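Local atomic coordinates of vitamin B12-binding protein (Vibrio cholerae O395, PDB entry 5YSC), a protein that binds vitamin B12 in the periplasm and probably delivers it to the transmembrane BtuC subunits of the BtuCD import ABC transporter. Residues 160-164 / 165-169. Residues are numbered along the deposited sequence; the frame is centred on the assembly and turned at random.
Sequences QLSEK and PIITL
The carboxamide of Q160 has the side chain of I166 to one side of its plane: CG2 and CG1 lie obliquely off the NE2 end, with NE2 3.9 Å from CG2. At the amide's other end OE1 accepts a hydrogen bond from the indole NE1 of W224. An extended glutamine suits this buried place: its CG methylene packs against CG2 of I166, and its polar end finds a partner beyond the loop. The second flat group is the K164-P165 peptide, which is cis and brings the two CA atoms within 3.0 Å. Proline is the residue that most readily accepts this geometry, and the backbone angles of K164 and P165 make E163-I166 a type VIb beta turn. The turn reverses the chain between strand 155-159, in the parallel sheet of one lobe of this two-lobed periplasmic binding protein, and the short strand 166-167, which pairs antiparallel with 197-198 and whose I166 packs on F158 and V198.

E163 O faces I166 CG1 across the turn at 3.3 Å. Beyond it, L161 N donates to I167 O at 2.9 Å, with 159° at the hydrogen, tying together the two arms of the reversal. The leucine and isoleucine side chains meet more loosely, through CD1 of L161 and CG2 of I167 at 4.2 Å. L161 also touches the bound cyanocobalamin, so a non-polar residue here serves both the loop and the ligand pocket.

S162 is small, and its hydroxyl reaches across to the first residue of the second arm. With chi1 at 45°, its OG sits between the backbone N and carbonyl carbon and donates to P165 O at 2.6 Å, approaching nearly in line with the carbonyl bond.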
loop_
_atom_site.group_PDB
_atom_site.type_symbol
_atom_site.label_atom_id
_atom_site.label_comp_id
_atom_site.label_asym_id
_atom_site.label_seq_id
_atom_site.Cartn_x
_atom_site.Cartn_y
_atom_site.Cartn_z
ATOM N N GLN A 160 -8.406 8.063 -7.063
ATOM C CA GLN A 160 -8.622 9.077 -6.053
ATOM C C GLN A 160 -8.358 8.541 -4.637
ATOM O O GLN A 160 -9.006 7.588 -4.202
ATOM C CB GLN A 160 -10.086 9.500 -6.197
ATOM C CG GLN A 160 -10.400 10.798 -5.674
ATOM C CD GLN A 160 -11.773 11.217 -6.100
ATOM O OE1 GLN A 160 -12.509 10.471 -6.784
ATOM N NE2 GLN A 160 -12.126 12.423 -5.728
ATOM N N LEU A 161 -7.449 9.184 -3.904
ATOM C CA LEU A 161 -7.247 8.874 -2.491
ATOM C C LEU A 161 -8.234 9.587 -1.567
ATOM O O LEU A 161 -8.446 9.143 -0.430
ATOM C CB LEU A 161 -5.828 9.256 -2.074
ATOM C CG LEU A 161 -4.696 8.448 -2.670
ATOM C CD1 LEU A 161 -3.408 9.034 -2.170
ATOM C CD2 LEU A 161 -4.776 6.971 -2.242
ATOM N N SER A 162 -8.822 10.687 -2.022
ATOM C CA SER A 162 -9.796 11.447 -1.253
ATOM C C SER A 162 -10.627 12.255 -2.235
ATOM O O SER A 162 -10.208 12.498 -3.365
ATOM C CB SER A 162 -9.123 12.363 -0.233
ATOM O OG SER A 162 -8.025 13.057 -0.812
ATOM N N GLU A 163 -11.823 12.651 -1.799
ATOM C CA GLU A 163 -12.639 13.563 -2.604
ATOM C C GLU A 163 -12.347 15.027 -2.259
ATOM O O GLU A 163 -12.351 15.878 -3.166
ATOM C CB GLU A 163 -14.137 13.228 -2.446
ATOM C CG GLU A 163 -14.632 12.095 -3.395
ATOM C CD GLU A 163 -16.139 11.829 -3.355
ATOM O OE1 GLU A 163 -16.832 12.322 -2.440
ATOM O OE2 GLU A 163 -16.632 11.094 -4.243
ATOM N N LYS A 164 -12.059 15.325 -0.990
ATOM C CA LYS A 164 -11.747 16.685 -0.531
ATOM C C LYS A 164 -10.479 16.704 0.318
ATOM O O LYS A 164 -10.488 16.177 1.448
ATOM C CB LYS A 164 -12.888 17.283 0.290
ATOM C CG LYS A 164 -14.279 17.098 -0.285
ATOM C CD LYS A 164 -15.340 17.433 0.759
ATOM C CE LYS A 164 -16.720 16.974 0.329
ATOM N NZ LYS A 164 -17.692 17.037 1.467
ATOM N N PRO A 165 -9.363 17.274 -0.166
ATOM C CA PRO A 165 -9.164 17.690 -1.552
ATOM C C PRO A 165 -8.969 16.439 -2.381
ATOM O O PRO A 165 -8.895 15.352 -1.803
ATOM C CB PRO A 165 -7.906 18.552 -1.490
ATOM C CG PRO A 165 -7.135 17.975 -0.339
ATOM C CD PRO A 165 -8.162 17.511 0.655
ATOM N N ILE A 166 -8.900 16.569 -3.698
ATOM C CA ILE A 166 -8.584 15.431 -4.556
ATOM C C ILE A 166 -7.073 15.241 -4.538
ATOM O O ILE A 166 -6.335 16.048 -5.104
ATOM C CB ILE A 166 -9.094 15.639 -5.986
ATOM C CG1 ILE A 166 -10.592 16.015 -5.980
ATOM C CG2 ILE A 166 -8.908 14.386 -6.775
ATOM C CD1 ILE A 166 -11.092 16.551 -7.329
ATOM N N ILE A 167 -6.613 14.173 -3.881
ATOM C CA ILE A 167 -5.223 13.727 -3.943
ATOM C C ILE A 167 -5.178 12.440 -4.745
ATOM O O ILE A 167 -6.042 11.568 -4.591
ATOM C CB ILE A 167 -4.626 13.492 -2.540
ATOM C CG1 ILE A 167 -4.852 14.688 -1.629
ATOM C CG2 ILE A 167 -3.155 13.175 -2.633
ATOM C CD1 ILE A 167 -4.209 15.920 -2.106
ATOM N N THR A 168 -4.176 12.327 -5.599
ATOM C CA THR A 168 -4.000 11.148 -6.428
ATOM C C THR A 168 -2.531 10.756 -6.334
ATOM O O THR A 168 -1.786 11.233 -5.469
ATOM C CB THR A 168 -4.483 11.415 -7.871
ATOM O OG1 THR A 168 -4.515 10.185 -8.618
ATOM C CG2 THR A 168 -3.565 12.390 -8.622
ATOM N N LEU A 169 -2.120 9.859 -7.211
ATOM C CA LEU A 169 -0.785 9.296 -7.227
ATOM C C LEU A 169 -0.121 9.629 -8.550
ATOM O O LEU A 169 -0.794 9.946 -9.538
ATOM C CB LEU A 169 -0.808 7.775 -7.029
ATOM C CG LEU A 169 -1.186 6.831 -8.182
ATOM C CD1 LEU A 169 -1.072 5.378 -7.711
ATOM C CD2 LEU A 169 -2.579 7.110 -8.701
#